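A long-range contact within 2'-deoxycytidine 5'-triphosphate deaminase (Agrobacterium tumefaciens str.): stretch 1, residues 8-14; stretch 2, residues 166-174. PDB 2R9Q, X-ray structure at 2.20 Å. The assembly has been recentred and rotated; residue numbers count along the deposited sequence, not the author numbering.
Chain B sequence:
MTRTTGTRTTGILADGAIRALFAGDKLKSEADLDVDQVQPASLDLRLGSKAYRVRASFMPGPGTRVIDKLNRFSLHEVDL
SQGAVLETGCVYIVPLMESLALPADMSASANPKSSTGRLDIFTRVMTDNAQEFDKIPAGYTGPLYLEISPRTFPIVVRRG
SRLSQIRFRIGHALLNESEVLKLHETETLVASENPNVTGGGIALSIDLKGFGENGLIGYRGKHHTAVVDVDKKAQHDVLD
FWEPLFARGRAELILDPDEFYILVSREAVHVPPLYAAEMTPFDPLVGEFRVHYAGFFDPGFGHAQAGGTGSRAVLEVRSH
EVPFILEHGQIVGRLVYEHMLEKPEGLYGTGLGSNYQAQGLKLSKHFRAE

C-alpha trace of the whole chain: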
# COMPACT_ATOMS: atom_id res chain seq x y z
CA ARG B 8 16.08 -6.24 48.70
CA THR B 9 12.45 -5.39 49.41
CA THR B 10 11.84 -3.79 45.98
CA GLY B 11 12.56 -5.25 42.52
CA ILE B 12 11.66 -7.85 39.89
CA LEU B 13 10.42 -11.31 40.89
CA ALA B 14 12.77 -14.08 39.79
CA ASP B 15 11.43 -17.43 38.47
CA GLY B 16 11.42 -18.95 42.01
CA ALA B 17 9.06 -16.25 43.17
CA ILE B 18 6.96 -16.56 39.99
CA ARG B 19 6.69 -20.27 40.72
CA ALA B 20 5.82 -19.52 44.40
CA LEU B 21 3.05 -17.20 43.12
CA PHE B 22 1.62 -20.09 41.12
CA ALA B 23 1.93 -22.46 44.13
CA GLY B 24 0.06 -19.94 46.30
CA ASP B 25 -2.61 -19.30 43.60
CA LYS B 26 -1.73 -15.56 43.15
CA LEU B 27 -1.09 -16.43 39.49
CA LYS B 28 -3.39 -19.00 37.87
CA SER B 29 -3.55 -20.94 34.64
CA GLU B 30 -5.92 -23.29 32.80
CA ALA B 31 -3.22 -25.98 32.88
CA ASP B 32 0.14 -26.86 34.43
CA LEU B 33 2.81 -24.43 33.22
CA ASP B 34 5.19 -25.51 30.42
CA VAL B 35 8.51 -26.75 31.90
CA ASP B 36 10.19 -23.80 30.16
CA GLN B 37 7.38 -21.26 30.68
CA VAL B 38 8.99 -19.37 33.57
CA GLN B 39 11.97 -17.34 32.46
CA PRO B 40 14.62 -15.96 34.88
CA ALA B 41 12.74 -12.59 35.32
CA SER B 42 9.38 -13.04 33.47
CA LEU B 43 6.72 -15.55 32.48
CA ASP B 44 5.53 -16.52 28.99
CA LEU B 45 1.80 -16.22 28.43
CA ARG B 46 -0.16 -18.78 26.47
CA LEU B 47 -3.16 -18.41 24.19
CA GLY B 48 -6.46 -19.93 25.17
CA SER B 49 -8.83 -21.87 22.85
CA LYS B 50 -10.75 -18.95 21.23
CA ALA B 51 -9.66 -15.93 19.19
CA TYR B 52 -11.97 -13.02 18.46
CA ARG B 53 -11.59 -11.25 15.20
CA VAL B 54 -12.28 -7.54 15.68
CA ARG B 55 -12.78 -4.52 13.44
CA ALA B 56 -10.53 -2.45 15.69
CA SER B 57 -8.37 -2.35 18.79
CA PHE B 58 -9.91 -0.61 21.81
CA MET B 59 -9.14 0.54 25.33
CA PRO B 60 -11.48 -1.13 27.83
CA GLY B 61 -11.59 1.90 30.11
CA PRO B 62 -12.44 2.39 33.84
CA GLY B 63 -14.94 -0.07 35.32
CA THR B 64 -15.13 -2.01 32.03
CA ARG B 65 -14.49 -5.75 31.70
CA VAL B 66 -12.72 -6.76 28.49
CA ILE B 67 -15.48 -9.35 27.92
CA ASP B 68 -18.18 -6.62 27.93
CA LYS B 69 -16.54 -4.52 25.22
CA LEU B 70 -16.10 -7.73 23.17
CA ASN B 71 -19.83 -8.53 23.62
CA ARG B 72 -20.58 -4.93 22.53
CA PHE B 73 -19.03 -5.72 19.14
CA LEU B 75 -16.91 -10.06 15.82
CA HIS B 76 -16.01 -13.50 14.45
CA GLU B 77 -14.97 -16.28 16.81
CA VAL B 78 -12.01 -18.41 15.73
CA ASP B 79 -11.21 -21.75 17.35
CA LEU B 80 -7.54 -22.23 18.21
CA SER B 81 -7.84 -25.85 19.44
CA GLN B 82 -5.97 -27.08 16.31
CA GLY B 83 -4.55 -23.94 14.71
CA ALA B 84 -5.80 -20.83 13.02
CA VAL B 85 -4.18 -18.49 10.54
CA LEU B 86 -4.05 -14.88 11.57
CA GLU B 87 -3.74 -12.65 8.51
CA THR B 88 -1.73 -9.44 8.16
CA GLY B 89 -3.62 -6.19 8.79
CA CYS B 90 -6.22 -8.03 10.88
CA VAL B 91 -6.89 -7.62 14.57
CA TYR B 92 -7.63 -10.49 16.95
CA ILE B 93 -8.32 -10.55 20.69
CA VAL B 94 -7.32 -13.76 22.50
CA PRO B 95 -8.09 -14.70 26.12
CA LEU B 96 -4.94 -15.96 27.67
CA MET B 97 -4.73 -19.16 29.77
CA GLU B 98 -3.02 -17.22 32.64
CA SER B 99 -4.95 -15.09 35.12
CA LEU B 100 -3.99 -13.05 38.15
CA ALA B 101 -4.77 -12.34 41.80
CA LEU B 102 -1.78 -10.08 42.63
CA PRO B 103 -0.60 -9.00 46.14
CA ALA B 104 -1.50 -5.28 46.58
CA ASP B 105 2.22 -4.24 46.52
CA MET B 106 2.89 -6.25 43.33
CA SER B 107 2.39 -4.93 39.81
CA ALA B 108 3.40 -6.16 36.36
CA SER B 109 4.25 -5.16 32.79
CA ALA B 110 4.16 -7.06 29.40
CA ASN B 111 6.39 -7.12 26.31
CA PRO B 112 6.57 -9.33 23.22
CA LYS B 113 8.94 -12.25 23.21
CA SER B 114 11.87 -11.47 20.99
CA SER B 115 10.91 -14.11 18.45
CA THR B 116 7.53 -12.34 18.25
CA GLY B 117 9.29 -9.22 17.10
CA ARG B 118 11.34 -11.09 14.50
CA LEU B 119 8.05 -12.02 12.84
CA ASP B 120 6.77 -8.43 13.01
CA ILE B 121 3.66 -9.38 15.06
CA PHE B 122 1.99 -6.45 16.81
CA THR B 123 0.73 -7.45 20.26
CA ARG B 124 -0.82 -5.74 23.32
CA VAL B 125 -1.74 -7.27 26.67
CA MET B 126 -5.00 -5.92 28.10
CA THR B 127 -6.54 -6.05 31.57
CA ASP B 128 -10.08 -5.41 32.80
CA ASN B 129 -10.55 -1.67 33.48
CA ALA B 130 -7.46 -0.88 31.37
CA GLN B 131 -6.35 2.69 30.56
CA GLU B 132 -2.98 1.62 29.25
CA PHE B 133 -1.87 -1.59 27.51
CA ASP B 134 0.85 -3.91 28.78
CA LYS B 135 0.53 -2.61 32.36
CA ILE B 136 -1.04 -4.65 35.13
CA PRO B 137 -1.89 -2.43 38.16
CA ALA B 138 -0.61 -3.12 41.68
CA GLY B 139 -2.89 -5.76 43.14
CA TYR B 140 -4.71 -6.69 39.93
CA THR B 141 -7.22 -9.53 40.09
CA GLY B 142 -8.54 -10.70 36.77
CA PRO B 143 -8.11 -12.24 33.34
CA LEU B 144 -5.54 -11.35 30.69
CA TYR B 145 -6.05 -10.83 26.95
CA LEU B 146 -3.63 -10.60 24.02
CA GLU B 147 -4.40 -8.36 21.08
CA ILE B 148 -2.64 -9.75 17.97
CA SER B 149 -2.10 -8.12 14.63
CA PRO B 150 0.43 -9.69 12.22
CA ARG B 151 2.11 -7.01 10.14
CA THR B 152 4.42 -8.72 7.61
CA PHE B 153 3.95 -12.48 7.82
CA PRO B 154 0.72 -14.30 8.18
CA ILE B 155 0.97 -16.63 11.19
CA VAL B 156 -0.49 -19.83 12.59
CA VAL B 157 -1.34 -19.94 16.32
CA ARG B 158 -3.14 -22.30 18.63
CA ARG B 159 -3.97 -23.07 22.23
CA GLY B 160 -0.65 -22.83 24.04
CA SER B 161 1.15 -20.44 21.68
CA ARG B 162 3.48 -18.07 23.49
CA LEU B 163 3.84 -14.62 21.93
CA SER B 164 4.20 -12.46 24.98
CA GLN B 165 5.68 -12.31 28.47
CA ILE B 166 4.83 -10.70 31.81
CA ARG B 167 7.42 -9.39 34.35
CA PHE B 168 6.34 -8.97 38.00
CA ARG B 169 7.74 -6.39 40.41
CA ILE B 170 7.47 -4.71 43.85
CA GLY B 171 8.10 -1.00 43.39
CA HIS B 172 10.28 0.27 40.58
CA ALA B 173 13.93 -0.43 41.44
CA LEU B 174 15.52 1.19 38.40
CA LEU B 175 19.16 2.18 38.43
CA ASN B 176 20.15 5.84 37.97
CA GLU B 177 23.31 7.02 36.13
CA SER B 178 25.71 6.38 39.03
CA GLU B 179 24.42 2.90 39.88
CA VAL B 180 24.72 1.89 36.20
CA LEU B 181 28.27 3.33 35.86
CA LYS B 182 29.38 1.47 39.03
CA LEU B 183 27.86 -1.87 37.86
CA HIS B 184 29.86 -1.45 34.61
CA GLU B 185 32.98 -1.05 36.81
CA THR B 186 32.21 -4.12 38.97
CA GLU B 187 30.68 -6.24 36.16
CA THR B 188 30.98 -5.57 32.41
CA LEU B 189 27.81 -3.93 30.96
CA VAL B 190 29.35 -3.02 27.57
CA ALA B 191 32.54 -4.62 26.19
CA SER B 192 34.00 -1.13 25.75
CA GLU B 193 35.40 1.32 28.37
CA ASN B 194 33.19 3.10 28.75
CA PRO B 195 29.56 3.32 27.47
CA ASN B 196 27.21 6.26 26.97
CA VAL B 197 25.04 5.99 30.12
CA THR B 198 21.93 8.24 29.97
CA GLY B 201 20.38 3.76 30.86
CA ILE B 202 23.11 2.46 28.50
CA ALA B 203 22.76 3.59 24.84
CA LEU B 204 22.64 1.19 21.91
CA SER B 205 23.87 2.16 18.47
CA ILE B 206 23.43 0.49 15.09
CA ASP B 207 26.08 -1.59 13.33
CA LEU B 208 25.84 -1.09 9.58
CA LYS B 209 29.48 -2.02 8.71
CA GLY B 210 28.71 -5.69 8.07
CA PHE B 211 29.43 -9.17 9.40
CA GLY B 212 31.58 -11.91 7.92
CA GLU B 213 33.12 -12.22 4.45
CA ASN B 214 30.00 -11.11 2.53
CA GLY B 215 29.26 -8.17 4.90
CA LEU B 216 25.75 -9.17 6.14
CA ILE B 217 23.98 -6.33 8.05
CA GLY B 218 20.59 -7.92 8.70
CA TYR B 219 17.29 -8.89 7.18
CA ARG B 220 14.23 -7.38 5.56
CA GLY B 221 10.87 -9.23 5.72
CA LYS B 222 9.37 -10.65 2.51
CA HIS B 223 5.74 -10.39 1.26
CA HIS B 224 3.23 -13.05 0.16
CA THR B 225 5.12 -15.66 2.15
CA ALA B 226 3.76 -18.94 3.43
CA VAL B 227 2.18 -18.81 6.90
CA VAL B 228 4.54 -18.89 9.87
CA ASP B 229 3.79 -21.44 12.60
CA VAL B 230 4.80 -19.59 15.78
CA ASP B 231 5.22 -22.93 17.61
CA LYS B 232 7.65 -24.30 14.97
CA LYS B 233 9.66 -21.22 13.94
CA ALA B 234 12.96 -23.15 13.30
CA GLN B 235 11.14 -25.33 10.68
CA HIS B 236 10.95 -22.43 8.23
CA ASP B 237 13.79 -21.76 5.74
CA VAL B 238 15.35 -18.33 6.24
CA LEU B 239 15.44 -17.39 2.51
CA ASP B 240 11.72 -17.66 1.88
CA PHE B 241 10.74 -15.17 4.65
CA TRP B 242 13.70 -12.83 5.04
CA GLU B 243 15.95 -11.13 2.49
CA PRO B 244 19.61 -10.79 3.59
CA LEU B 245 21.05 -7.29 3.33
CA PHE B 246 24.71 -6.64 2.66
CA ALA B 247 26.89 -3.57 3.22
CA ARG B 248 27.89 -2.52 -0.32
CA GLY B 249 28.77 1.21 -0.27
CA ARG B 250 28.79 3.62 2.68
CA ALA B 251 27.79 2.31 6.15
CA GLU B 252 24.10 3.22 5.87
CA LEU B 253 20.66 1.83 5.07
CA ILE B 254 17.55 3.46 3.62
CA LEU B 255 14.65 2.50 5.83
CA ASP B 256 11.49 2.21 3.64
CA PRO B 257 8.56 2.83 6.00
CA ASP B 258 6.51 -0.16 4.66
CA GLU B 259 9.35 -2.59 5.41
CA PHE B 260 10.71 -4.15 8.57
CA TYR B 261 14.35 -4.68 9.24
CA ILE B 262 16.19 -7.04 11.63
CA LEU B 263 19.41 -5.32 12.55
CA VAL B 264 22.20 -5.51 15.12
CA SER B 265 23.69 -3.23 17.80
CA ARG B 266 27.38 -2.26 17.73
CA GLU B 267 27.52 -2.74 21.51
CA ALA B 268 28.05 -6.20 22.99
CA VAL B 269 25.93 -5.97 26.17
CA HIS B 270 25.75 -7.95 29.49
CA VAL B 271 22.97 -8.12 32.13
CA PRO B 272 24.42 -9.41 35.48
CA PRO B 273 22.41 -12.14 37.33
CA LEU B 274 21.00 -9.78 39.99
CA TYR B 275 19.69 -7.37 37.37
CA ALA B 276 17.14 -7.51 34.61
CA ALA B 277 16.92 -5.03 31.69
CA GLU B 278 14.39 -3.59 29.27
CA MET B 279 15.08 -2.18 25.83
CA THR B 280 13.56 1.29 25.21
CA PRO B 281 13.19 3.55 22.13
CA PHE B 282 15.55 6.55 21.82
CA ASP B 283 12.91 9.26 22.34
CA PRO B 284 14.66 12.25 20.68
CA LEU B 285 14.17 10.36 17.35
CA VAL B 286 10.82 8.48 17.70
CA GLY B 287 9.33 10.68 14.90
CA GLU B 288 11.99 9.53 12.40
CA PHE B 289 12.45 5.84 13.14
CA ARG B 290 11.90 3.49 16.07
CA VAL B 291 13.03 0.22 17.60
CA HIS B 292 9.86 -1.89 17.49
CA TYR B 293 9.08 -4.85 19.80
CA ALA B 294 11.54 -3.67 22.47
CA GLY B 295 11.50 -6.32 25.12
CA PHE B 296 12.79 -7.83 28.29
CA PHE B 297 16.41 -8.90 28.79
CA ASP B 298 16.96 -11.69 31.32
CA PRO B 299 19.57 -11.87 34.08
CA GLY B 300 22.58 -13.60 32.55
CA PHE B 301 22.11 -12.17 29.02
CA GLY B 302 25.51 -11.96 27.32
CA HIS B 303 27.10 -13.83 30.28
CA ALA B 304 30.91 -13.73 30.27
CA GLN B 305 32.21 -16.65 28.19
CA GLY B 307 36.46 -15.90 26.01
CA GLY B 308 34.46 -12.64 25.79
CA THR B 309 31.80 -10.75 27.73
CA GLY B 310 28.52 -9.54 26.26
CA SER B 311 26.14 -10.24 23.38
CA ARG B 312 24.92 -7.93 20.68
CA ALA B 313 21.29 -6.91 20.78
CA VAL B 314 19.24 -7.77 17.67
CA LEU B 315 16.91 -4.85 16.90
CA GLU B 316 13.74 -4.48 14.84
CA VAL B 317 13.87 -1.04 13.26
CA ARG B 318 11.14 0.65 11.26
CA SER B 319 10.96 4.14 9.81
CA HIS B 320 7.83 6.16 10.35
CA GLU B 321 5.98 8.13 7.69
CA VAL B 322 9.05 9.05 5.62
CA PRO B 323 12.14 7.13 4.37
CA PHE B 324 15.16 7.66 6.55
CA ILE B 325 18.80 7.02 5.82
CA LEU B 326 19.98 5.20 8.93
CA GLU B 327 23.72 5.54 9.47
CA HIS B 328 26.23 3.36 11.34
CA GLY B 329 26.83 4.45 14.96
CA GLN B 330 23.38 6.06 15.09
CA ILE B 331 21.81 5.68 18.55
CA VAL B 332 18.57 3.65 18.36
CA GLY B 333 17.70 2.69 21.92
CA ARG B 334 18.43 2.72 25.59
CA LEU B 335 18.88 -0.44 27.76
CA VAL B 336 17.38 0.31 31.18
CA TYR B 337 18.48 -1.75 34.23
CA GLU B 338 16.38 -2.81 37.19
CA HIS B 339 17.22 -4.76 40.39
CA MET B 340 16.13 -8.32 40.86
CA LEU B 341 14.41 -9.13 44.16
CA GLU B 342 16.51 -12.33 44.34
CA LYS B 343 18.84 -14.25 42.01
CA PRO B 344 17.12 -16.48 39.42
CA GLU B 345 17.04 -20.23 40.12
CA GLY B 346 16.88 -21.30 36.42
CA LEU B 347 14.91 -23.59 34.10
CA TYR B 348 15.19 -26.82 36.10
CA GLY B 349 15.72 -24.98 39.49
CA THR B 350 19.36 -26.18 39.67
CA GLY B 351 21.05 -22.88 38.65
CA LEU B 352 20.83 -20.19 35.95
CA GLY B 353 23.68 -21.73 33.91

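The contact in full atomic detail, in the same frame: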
# COMPACT_ATOMS: atom_id res chain seq x y z
N ARG B 8 16.94 -7.21 49.44
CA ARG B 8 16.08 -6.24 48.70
C ARG B 8 14.64 -6.40 49.15
O ARG B 8 14.17 -7.54 49.30
CB ARG B 8 16.07 -6.54 47.19
CG ARG B 8 17.40 -6.58 46.46
CD ARG B 8 17.91 -5.20 46.07
NE ARG B 8 16.85 -4.28 45.67
CZ ARG B 8 17.04 -2.99 45.45
NH1 ARG B 8 18.25 -2.45 45.55
NH2 ARG B 8 16.04 -2.22 45.11
N THR B 9 13.91 -5.30 49.31
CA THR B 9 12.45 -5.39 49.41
C THR B 9 11.69 -4.76 48.24
O THR B 9 10.46 -4.76 48.25
CB THR B 9 11.92 -4.79 50.74
OG1 THR B 9 12.30 -3.40 50.85
CG2 THR B 9 12.40 -5.63 51.97
N THR B 10 12.41 -4.21 47.27
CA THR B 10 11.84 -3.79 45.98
C THR B 10 12.64 -4.36 44.81
O THR B 10 13.86 -4.40 44.84
CB THR B 10 11.76 -2.26 45.81
OG1 THR B 10 13.08 -1.72 45.85
CG2 THR B 10 10.86 -1.61 46.87
N GLY B 11 11.93 -4.81 43.77
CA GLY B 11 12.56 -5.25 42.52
C GLY B 11 11.71 -6.20 41.71
O GLY B 11 10.52 -6.33 41.95
N ILE B 12 12.34 -6.89 40.76
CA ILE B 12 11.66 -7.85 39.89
C ILE B 12 11.66 -9.24 40.54
O ILE B 12 12.66 -9.66 41.09
CB ILE B 12 12.30 -7.88 38.45
CG1 ILE B 12 12.11 -6.51 37.78
CG2 ILE B 12 11.66 -8.94 37.58
CD1 ILE B 12 13.15 -6.16 36.76
N LEU B 13 10.52 -9.92 40.47
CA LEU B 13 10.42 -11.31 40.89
C LEU B 13 11.18 -12.25 39.94
O LEU B 13 10.95 -12.26 38.72
CB LEU B 13 8.94 -11.76 41.03
CG LEU B 13 8.10 -11.20 42.21
CD1 LEU B 13 7.80 -9.70 42.10
CD2 LEU B 13 6.80 -12.00 42.31
N ALA B 14 12.08 -13.03 40.52
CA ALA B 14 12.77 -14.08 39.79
C ALA B 14 11.81 -15.27 39.57
O ALA B 14 10.73 -15.32 40.15
CB ALA B 14 14.06 -14.51 40.53
N ILE B 166 5.18 -11.58 30.71
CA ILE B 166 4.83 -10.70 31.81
C ILE B 166 5.95 -10.74 32.89
O ILE B 166 6.38 -11.80 33.33
CB ILE B 166 3.42 -11.06 32.36
CG1 ILE B 166 2.92 -10.05 33.40
CG2 ILE B 166 3.37 -12.45 32.96
CD1 ILE B 166 1.54 -10.38 33.88
N ARG B 167 6.44 -9.56 33.27
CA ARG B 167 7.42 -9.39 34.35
C ARG B 167 6.73 -8.79 35.57
O ARG B 167 6.02 -7.80 35.47
CB ARG B 167 8.54 -8.48 33.86
CG ARG B 167 9.58 -8.06 34.90
CD ARG B 167 10.80 -7.46 34.22
NE ARG B 167 11.61 -8.45 33.48
CZ ARG B 167 12.73 -8.17 32.83
NH1 ARG B 167 13.18 -6.94 32.77
NH2 ARG B 167 13.40 -9.13 32.21
N PHE B 168 6.93 -9.42 36.72
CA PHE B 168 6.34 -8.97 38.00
C PHE B 168 7.35 -8.22 38.84
O PHE B 168 8.53 -8.55 38.83
CB PHE B 168 5.80 -10.15 38.81
CG PHE B 168 4.86 -11.02 38.04
CD1 PHE B 168 3.51 -10.79 38.09
CD2 PHE B 168 5.34 -12.07 37.28
CE1 PHE B 168 2.65 -11.57 37.38
CE2 PHE B 168 4.48 -12.86 36.57
CZ PHE B 168 3.14 -12.61 36.62
N ARG B 169 6.87 -7.21 39.57
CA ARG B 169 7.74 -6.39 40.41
C ARG B 169 7.08 -5.80 41.68
O ARG B 169 5.87 -5.61 41.74
CB ARG B 169 8.34 -5.27 39.56
CG ARG B 169 7.31 -4.36 38.96
CD ARG B 169 7.95 -3.19 38.26
NE ARG B 169 8.89 -3.56 37.20
CZ ARG B 169 8.55 -4.03 36.00
NH1 ARG B 169 7.29 -4.27 35.68
NH2 ARG B 169 9.50 -4.28 35.13
N ILE B 170 7.90 -5.52 42.70
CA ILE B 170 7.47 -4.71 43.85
C ILE B 170 8.25 -3.41 43.82
O ILE B 170 9.46 -3.41 43.86
CB ILE B 170 7.61 -5.45 45.20
CG1 ILE B 170 6.78 -6.75 45.17
CG2 ILE B 170 7.13 -4.55 46.38
CD1 ILE B 170 7.41 -7.93 45.88
N GLY B 171 7.52 -2.30 43.68
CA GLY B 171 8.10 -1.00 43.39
C GLY B 171 8.71 -0.91 42.00
O GLY B 171 8.38 -1.67 41.09
N HIS B 172 9.63 0.03 41.84
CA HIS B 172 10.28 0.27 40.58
C HIS B 172 11.75 0.56 40.85
O HIS B 172 12.15 1.71 40.85
CB HIS B 172 9.58 1.43 39.86
CG HIS B 172 9.65 1.35 38.37
ND1 HIS B 172 9.50 2.45 37.56
CD2 HIS B 172 9.86 0.30 37.53
CE1 HIS B 172 9.60 2.09 36.29
NE2 HIS B 172 9.82 0.78 36.25
N ALA B 173 12.53 -0.50 41.02
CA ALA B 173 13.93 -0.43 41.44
C ALA B 173 14.89 -0.26 40.27
O ALA B 173 15.83 -1.04 40.11
CB ALA B 173 14.30 -1.67 42.24
N LEU B 174 14.64 0.79 39.49
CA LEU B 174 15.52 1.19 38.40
C LEU B 174 16.82 1.76 38.94
O LEU B 174 16.87 2.37 40.00
CB LEU B 174 14.88 2.27 37.53
CG LEU B 174 13.77 1.99 36.51
CD1 LEU B 174 13.60 0.49 36.22
CD2 LEU B 174 12.46 2.67 36.93
O HOH W 1 8.97 -11.25 36.74

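Residues at least 155 positions apart in sequence touch here, where two segments meet as neighbouring antiparallel strands. The pairing is short but regular. G11 and I170 form a hydrogen-bonded pair in which each residue both gives and takes: G11 N donates to I170 O at 2.8 Å, and I170 N donates to G11 O, also at 2.8 Å. The next pair, I12 with R169, is of the non-hydrogen-bonded kind, and its CA atoms draw in to 4.2 Å. Beyond it L13 N donates to F168 O at 2.9 Å. Between these bonds the carbonyls also receive CA-H...O contacts, R169 CA to G11 O at 3.2 Å and I12 CA to F168 O at 3.4 Å, as is common where antiparallel strands lie close. A water continues the link past the last direct bond: it accepts from F168 N at 2.7 Å and donates to L13 O at 3.0 Å.

G11 suits its place because its phi and psi, 157° and -163°, would jam a CB against the preceding carbonyl oxygen. A173 packs against it, with A173 CB 4.0 Å from G11 CA. A173 points toward the first stretch, and its small methyl fits there. At G171 the chain adopts a positive phi of 67°, which favours glycine; a CB in the ideal position would also sit a tight 3.1 Å from T10 CG2.

I12 and R169 direct their side chains to the same face of the sheet. The branched I12 fills space beside the aliphatic part of R167, with I12 CG2 3.5 Å from R167 CG. The guanidinium groups of R167 and R169 are hydrogen-bonded elsewhere in the structure, so their charged ends are satisfied while they lie beside this apolar residue. L13 reaches toward the other strand, and its CD1 packs 3.9 Å from F168 CB and 4.2 Å from I170 CD1, two apolar contacts made by one methyl of L13.

At the exposed start of stretch 1, R8 folds back on its own segment. R8 NE and R8 NH2 each donate to T10 O at 3.1 Å, a forked arrangement suited to a planar guanidinium, and R8 NH2 makes a weak bond to T10 OG1, also 3.1 Å. R8 NH2 also lies 3.4 Å from A173 CB, so the end of the arginine touches the other stretch.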